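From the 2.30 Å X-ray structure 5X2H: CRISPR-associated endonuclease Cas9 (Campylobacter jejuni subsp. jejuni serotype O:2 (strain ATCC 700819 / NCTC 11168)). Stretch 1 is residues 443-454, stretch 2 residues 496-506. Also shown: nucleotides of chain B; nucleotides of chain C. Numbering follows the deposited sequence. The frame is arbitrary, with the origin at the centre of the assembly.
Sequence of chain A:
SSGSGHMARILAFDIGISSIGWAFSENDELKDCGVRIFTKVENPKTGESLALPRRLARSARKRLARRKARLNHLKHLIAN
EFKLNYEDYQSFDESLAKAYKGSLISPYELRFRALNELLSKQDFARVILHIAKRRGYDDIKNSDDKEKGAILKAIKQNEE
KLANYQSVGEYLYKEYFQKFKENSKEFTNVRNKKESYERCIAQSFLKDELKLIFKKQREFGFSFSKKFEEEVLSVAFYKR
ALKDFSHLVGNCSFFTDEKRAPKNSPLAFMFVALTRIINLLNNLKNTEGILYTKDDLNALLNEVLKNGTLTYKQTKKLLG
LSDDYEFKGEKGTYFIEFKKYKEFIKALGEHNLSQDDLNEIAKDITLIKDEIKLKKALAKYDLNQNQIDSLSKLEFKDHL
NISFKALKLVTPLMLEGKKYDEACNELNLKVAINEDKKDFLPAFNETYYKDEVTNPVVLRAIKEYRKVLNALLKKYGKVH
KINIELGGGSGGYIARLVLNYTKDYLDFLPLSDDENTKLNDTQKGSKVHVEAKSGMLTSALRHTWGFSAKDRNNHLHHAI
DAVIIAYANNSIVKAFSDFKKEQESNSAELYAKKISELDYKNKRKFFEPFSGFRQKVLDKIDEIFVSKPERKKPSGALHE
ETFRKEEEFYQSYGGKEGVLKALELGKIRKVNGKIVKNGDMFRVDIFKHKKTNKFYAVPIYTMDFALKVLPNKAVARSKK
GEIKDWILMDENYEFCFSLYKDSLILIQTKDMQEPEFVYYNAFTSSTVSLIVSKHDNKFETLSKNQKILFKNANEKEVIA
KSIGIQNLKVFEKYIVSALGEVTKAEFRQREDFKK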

# COMPACT_ATOMS: atom_id res chain seq x y z
N ALA A 443 -4.45 9.89 19.81
CA ALA A 443 -4.05 9.33 18.52
C ALA A 443 -4.96 8.17 18.15
O ALA A 443 -5.22 7.28 18.96
CB ALA A 443 -2.60 8.87 18.58
N PHE A 444 -5.45 8.19 16.91
CA PHE A 444 -6.31 7.11 16.42
C PHE A 444 -5.61 5.76 16.50
O PHE A 444 -6.29 4.73 16.61
CB PHE A 444 -6.74 7.40 14.98
CG PHE A 444 -7.67 6.37 14.41
CD1 PHE A 444 -9.01 6.36 14.77
CD2 PHE A 444 -7.21 5.42 13.52
CE1 PHE A 444 -9.87 5.42 14.24
CE2 PHE A 444 -8.06 4.47 12.99
CZ PHE A 444 -9.39 4.47 13.35
N ASN A 445 -4.28 5.74 16.48
CA ASN A 445 -3.51 4.51 16.61
C ASN A 445 -3.68 3.85 17.97
O ASN A 445 -3.47 2.64 18.09
CB ASN A 445 -2.03 4.79 16.35
CG ASN A 445 -1.23 3.54 16.08
OD1 ASN A 445 -1.65 2.68 15.30
ND2 ASN A 445 -0.06 3.43 16.70
N GLU A 446 -4.05 4.62 19.00
CA GLU A 446 -4.14 4.11 20.36
C GLU A 446 -5.54 3.64 20.73
O GLU A 446 -5.77 3.26 21.88
CB GLU A 446 -3.67 5.17 21.35
CG GLU A 446 -2.35 5.83 20.96
CD GLU A 446 -1.23 4.83 20.82
OE1 GLU A 446 -0.61 4.48 21.85
OE2 GLU A 446 -0.96 4.38 19.69
N THR A 447 -6.48 3.66 19.79
CA THR A 447 -7.83 3.18 20.02
C THR A 447 -7.98 1.77 19.48
O THR A 447 -7.18 1.30 18.66
CB THR A 447 -8.86 4.10 19.37
OG1 THR A 447 -8.85 3.90 17.95
CG2 THR A 447 -8.54 5.56 19.66
N TYR A 448 -9.03 1.08 19.94
CA TYR A 448 -9.29 -0.26 19.41
C TYR A 448 -9.90 -0.23 18.02
O TYR A 448 -10.15 -1.31 17.45
CB TYR A 448 -10.20 -1.05 20.36
CG TYR A 448 -11.26 -0.22 21.04
CD1 TYR A 448 -12.25 0.42 20.30
CD2 TYR A 448 -11.29 -0.10 22.42
CE1 TYR A 448 -13.22 1.17 20.92
CE2 TYR A 448 -12.27 0.65 23.05
CZ TYR A 448 -13.23 1.29 22.29
OH TYR A 448 -14.21 2.04 22.91
N TYR A 449 -10.15 0.95 17.45
CA TYR A 449 -10.56 1.06 16.06
C TYR A 449 -9.39 0.99 15.09
O TYR A 449 -9.61 1.02 13.88
CB TYR A 449 -11.31 2.38 15.82
CG TYR A 449 -12.62 2.52 16.57
CD1 TYR A 449 -13.75 1.81 16.17
CD2 TYR A 449 -12.74 3.37 17.66
CE1 TYR A 449 -14.95 1.94 16.84
CE2 TYR A 449 -13.94 3.51 18.33
CZ TYR A 449 -15.04 2.79 17.92
OH TYR A 449 -16.23 2.93 18.59
N LYS A 450 -8.16 0.89 15.60
CA LYS A 450 -6.99 1.02 14.74
C LYS A 450 -6.87 -0.15 13.77
O LYS A 450 -6.72 0.06 12.56
CB LYS A 450 -5.72 1.14 15.59
CG LYS A 450 -4.45 1.14 14.75
CD LYS A 450 -4.47 2.26 13.72
CE LYS A 450 -3.45 2.03 12.62
NZ LYS A 450 -3.78 0.84 11.79
N ASP A 451 -6.93 -1.38 14.28
CA ASP A 451 -6.74 -2.55 13.43
C ASP A 451 -7.79 -2.67 12.34
O ASP A 451 -7.60 -3.46 11.40
CB ASP A 451 -6.73 -3.82 14.29
CG ASP A 451 -5.70 -3.76 15.40
OD1 ASP A 451 -4.77 -2.94 15.31
OD2 ASP A 451 -5.83 -4.55 16.37
N GLU A 452 -8.89 -1.92 12.42
CA GLU A 452 -9.92 -1.97 11.39
C GLU A 452 -9.50 -1.26 10.11
O GLU A 452 -10.08 -1.53 9.05
CB GLU A 452 -11.21 -1.34 11.90
CG GLU A 452 -11.73 -1.90 13.22
CD GLU A 452 -13.05 -1.29 13.62
OE1 GLU A 452 -13.66 -0.60 12.77
OE2 GLU A 452 -13.49 -1.50 14.77
N VAL A 453 -8.52 -0.36 10.17
CA VAL A 453 -8.19 0.52 9.06
C VAL A 453 -6.75 0.28 8.64
O VAL A 453 -5.82 0.56 9.41
CB VAL A 453 -8.41 2.00 9.42
CG1 VAL A 453 -8.21 2.88 8.20
CG2 VAL A 453 -9.80 2.20 10.00
N THR A 454 -6.57 -0.22 7.42
CA THR A 454 -5.26 -0.33 6.80
C THR A 454 -5.01 0.72 5.73
O THR A 454 -3.85 0.95 5.38
CB THR A 454 -5.07 -1.72 6.17
OG1 THR A 454 -5.88 -1.81 4.98
CG2 THR A 454 -5.48 -2.81 7.14
N ARG A 496 -19.22 7.31 10.00
CA ARG A 496 -19.59 6.50 11.16
C ARG A 496 -18.37 6.11 11.98
O ARG A 496 -18.46 5.98 13.20
CB ARG A 496 -20.37 5.27 10.69
CG ARG A 496 -20.84 4.36 11.81
CD ARG A 496 -21.65 5.11 12.85
NE ARG A 496 -22.81 5.79 12.27
CZ ARG A 496 -23.76 6.38 12.99
NH1 ARG A 496 -24.78 6.97 12.39
NH2 ARG A 496 -23.70 6.36 14.32
N LEU A 497 -17.22 5.93 11.32
CA LEU A 497 -16.00 5.60 12.04
C LEU A 497 -15.50 6.79 12.85
O LEU A 497 -15.17 6.66 14.03
CB LEU A 497 -14.93 5.14 11.05
CG LEU A 497 -13.60 4.68 11.66
CD1 LEU A 497 -13.81 3.48 12.57
CD2 LEU A 497 -12.62 4.35 10.56
N VAL A 498 -15.42 7.96 12.22
CA VAL A 498 -14.97 9.16 12.92
C VAL A 498 -15.92 9.49 14.07
O VAL A 498 -15.48 9.93 15.14
CB VAL A 498 -14.85 10.34 11.93
CG1 VAL A 498 -14.61 11.64 12.68
CG2 VAL A 498 -13.72 10.08 10.95
N LEU A 499 -17.21 9.26 13.87
CA LEU A 499 -18.19 9.55 14.91
C LEU A 499 -18.02 8.63 16.12
O LEU A 499 -17.97 9.10 17.26
CB LEU A 499 -19.61 9.44 14.34
CG LEU A 499 -20.79 9.67 15.28
CD1 LEU A 499 -21.85 10.52 14.61
CD2 LEU A 499 -21.39 8.34 15.74
N ASN A 500 -17.92 7.32 15.88
CA ASN A 500 -17.73 6.38 16.98
C ASN A 500 -16.39 6.61 17.67
O ASN A 500 -16.28 6.48 18.89
CB ASN A 500 -17.82 4.94 16.47
CG ASN A 500 -19.22 4.57 16.02
OD1 ASN A 500 -20.21 4.93 16.66
ND2 ASN A 500 -19.30 3.84 14.91
N TYR A 501 -15.36 6.95 16.89
CA TYR A 501 -14.05 7.24 17.46
C TYR A 501 -14.07 8.51 18.31
O TYR A 501 -13.33 8.61 19.29
CB TYR A 501 -13.04 7.33 16.31
CG TYR A 501 -11.74 8.08 16.53
CD1 TYR A 501 -10.94 7.86 17.65
CD2 TYR A 501 -11.29 8.98 15.57
CE1 TYR A 501 -9.75 8.55 17.82
CE2 TYR A 501 -10.10 9.66 15.73
CZ TYR A 501 -9.33 9.44 16.85
OH TYR A 501 -8.15 10.13 16.99
N THR A 502 -14.95 9.46 17.97
CA THR A 502 -14.99 10.71 18.73
C THR A 502 -15.79 10.55 20.03
O THR A 502 -15.37 11.04 21.08
CB THR A 502 -15.58 11.83 17.87
OG1 THR A 502 -14.80 11.96 16.68
CG2 THR A 502 -15.56 13.15 18.63
N LYS A 503 -16.93 9.86 19.98
CA LYS A 503 -17.75 9.74 21.18
C LYS A 503 -17.23 8.69 22.15
O LYS A 503 -17.63 8.70 23.32
CB LYS A 503 -19.21 9.43 20.81
CG LYS A 503 -19.46 8.07 20.19
CD LYS A 503 -20.96 7.83 20.04
CE LYS A 503 -21.28 6.70 19.07
NZ LYS A 503 -20.87 5.36 19.57
N ASP A 504 -16.35 7.80 21.70
CA ASP A 504 -15.78 6.81 22.61
C ASP A 504 -14.60 7.35 23.41
O ASP A 504 -14.27 6.79 24.46
CB ASP A 504 -15.32 5.57 21.84
CG ASP A 504 -16.46 4.63 21.50
OD1 ASP A 504 -17.63 4.98 21.78
OD2 ASP A 504 -16.18 3.54 20.97
N TYR A 505 -13.96 8.43 22.95
CA TYR A 505 -12.69 8.86 23.53
C TYR A 505 -12.61 10.34 23.91
O TYR A 505 -11.63 10.73 24.54
CB TYR A 505 -11.54 8.54 22.57
CG TYR A 505 -11.22 7.07 22.49
CD1 TYR A 505 -10.28 6.50 23.35
CD2 TYR A 505 -11.85 6.25 21.58
CE1 TYR A 505 -9.99 5.16 23.29
CE2 TYR A 505 -11.57 4.90 21.51
CZ TYR A 505 -10.63 4.36 22.37
OH TYR A 505 -10.34 3.02 22.31
N LEU A 506 -13.59 11.16 23.55
CA LEU A 506 -13.54 12.59 23.85
C LEU A 506 -14.54 12.94 24.94
O LEU A 506 -15.68 12.46 24.93
CB LEU A 506 -13.83 13.43 22.60
CG LEU A 506 -13.50 14.92 22.72
CD1 LEU A 506 -11.99 15.12 22.72
CD2 LEU A 506 -14.16 15.72 21.60
P G B 1 -26.96 2.29 10.54
OP1 G B 1 -27.61 3.57 10.15
OP2 G B 1 -25.82 1.77 9.74
O5' G B 1 -26.47 2.42 12.05
C5' G B 1 -25.91 3.63 12.53
C4' G B 1 -25.71 3.59 14.03
O4' G B 1 -27.00 3.59 14.69
C3' G B 1 -25.02 2.34 14.56
O3' G B 1 -23.61 2.39 14.46
C2' G B 1 -25.52 2.28 16.00
O2' G B 1 -24.82 3.22 16.80
C1' G B 1 -26.96 2.75 15.83
N9 G B 1 -27.88 1.63 15.60
C8 G B 1 -28.58 1.37 14.45
N7 G B 1 -29.32 0.30 14.53
C5 G B 1 -29.10 -0.18 15.81
C6 G B 1 -29.63 -1.32 16.47
O6 G B 1 -30.43 -2.16 16.03
N1 G B 1 -29.14 -1.44 17.76
C2 G B 1 -28.25 -0.58 18.35
N2 G B 1 -27.90 -0.87 19.61
N3 G B 1 -27.75 0.49 17.75
C4 G B 1 -28.21 0.62 16.49
P DC C 19 -11.60 -5.96 11.21
OP1 DC C 19 -11.83 -5.71 12.65
OP2 DC C 19 -12.15 -7.18 10.57
O5' DC C 19 -12.12 -4.69 10.38
C5' DC C 19 -13.15 -4.83 9.43
C4' DC C 19 -13.06 -3.74 8.38
O4' DC C 19 -12.04 -4.10 7.41
C3' DC C 19 -14.32 -3.52 7.57
O3' DC C 19 -15.16 -2.57 8.21
C2' DC C 19 -13.78 -2.99 6.26
C1' DC C 19 -12.51 -3.83 6.10
N1 DC C 19 -12.74 -5.13 5.39
C2 DC C 19 -13.01 -5.14 4.02
O2 DC C 19 -13.05 -4.07 3.40
N3 DC C 19 -13.22 -6.33 3.40
C4 DC C 19 -13.16 -7.47 4.09
N4 DC C 19 -13.38 -8.61 3.44
C5 DC C 19 -12.89 -7.48 5.49
C6 DC C 19 -12.69 -6.31 6.10
P G B 12 -7.85 -0.64 -4.09
OP1 G B 12 -7.32 0.48 -4.91
OP2 G B 12 -7.77 -2.04 -4.57
O5' G B 12 -7.15 -0.60 -2.66
C5' G B 12 -7.27 0.54 -1.82
C4' G B 12 -6.92 0.21 -0.40
O4' G B 12 -7.82 -0.81 0.11
C3' G B 12 -5.54 -0.39 -0.18
O3' G B 12 -4.52 0.60 -0.14
C2' G B 12 -5.71 -1.14 1.14
O2' G B 12 -5.64 -0.24 2.24
C1' G B 12 -7.14 -1.65 1.02
N9 G B 12 -7.20 -3.04 0.54
C8 G B 12 -7.51 -3.49 -0.73
N7 G B 12 -7.48 -4.79 -0.83
C5 G B 12 -7.13 -5.23 0.44
C6 G B 12 -6.94 -6.55 0.94
O6 G B 12 -7.05 -7.63 0.35
N1 G B 12 -6.59 -6.54 2.29
C2 G B 12 -6.45 -5.41 3.06
N2 G B 12 -6.11 -5.60 4.34
N3 G B 12 -6.62 -4.18 2.60
C4 G B 12 -6.96 -4.16 1.29

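Two tyrosine hydroxyls converge on a single carboxylate oxygen: Tyr449 OH donates to Asp504 OD2 across a very short 2.5 Å, and Tyr448 OH donates to the same Asp504 OD2 at 3.1 Å. Asp504 is buried, so these neighbouring phenols supply polar partners where its charge would otherwise be poorly solvated; Lys503 NZ lies 3.9 Å from Asp504 OD1, a long salt bridge within stretch 2.

Most of stretch 2 belongs to a helix that begins earlier in the chain, while stretch 1 is a short 3-10 segment, Phe444 to Glu446, followed by a type I turn from Thr447 to Lys450. The nearest CA atoms across the stretches are those of Tyr449 and Tyr501, 7.2 Å apart, a spacing bridged by side chains. Thr447 braces the turn from within, its OG1 donating to Phe444 O at 3.0 Å and accepting from Tyr449 N at 3.3 Å.

The same threonine also packs on Tyr505: Thr447 CG2 sits over the face of the Tyr505 ring, 3.6 Å from its centroid, in a CH-pi contact. Tyr505 OH reaches past it to accept a weak hydrogen bond from Tyr448 N at 3.3 Å and lies over one face of the Tyr448 ring, so a single phenol engages both backbone and side chain.

One helical turn earlier, Tyr501 offers its ring face to the edge of Phe444; the planes stand at 79° and Phe444 CD1 approaches Tyr501 CD2 to 3.6 Å. Leu497 continues the apolar surface, its CD2 3.6 Å from Val453 CG2 and its CD1 4.0 Å from Tyr449 CD1. The Tyr449 side chain points largely across the helix, its ring touching Leu497, Tyr501 and Tyr505 and its hydroxyl reaching Asp504. Together the stretches bury 570 Å², combining aromatic and aliphatic packing with a few directed polar bonds.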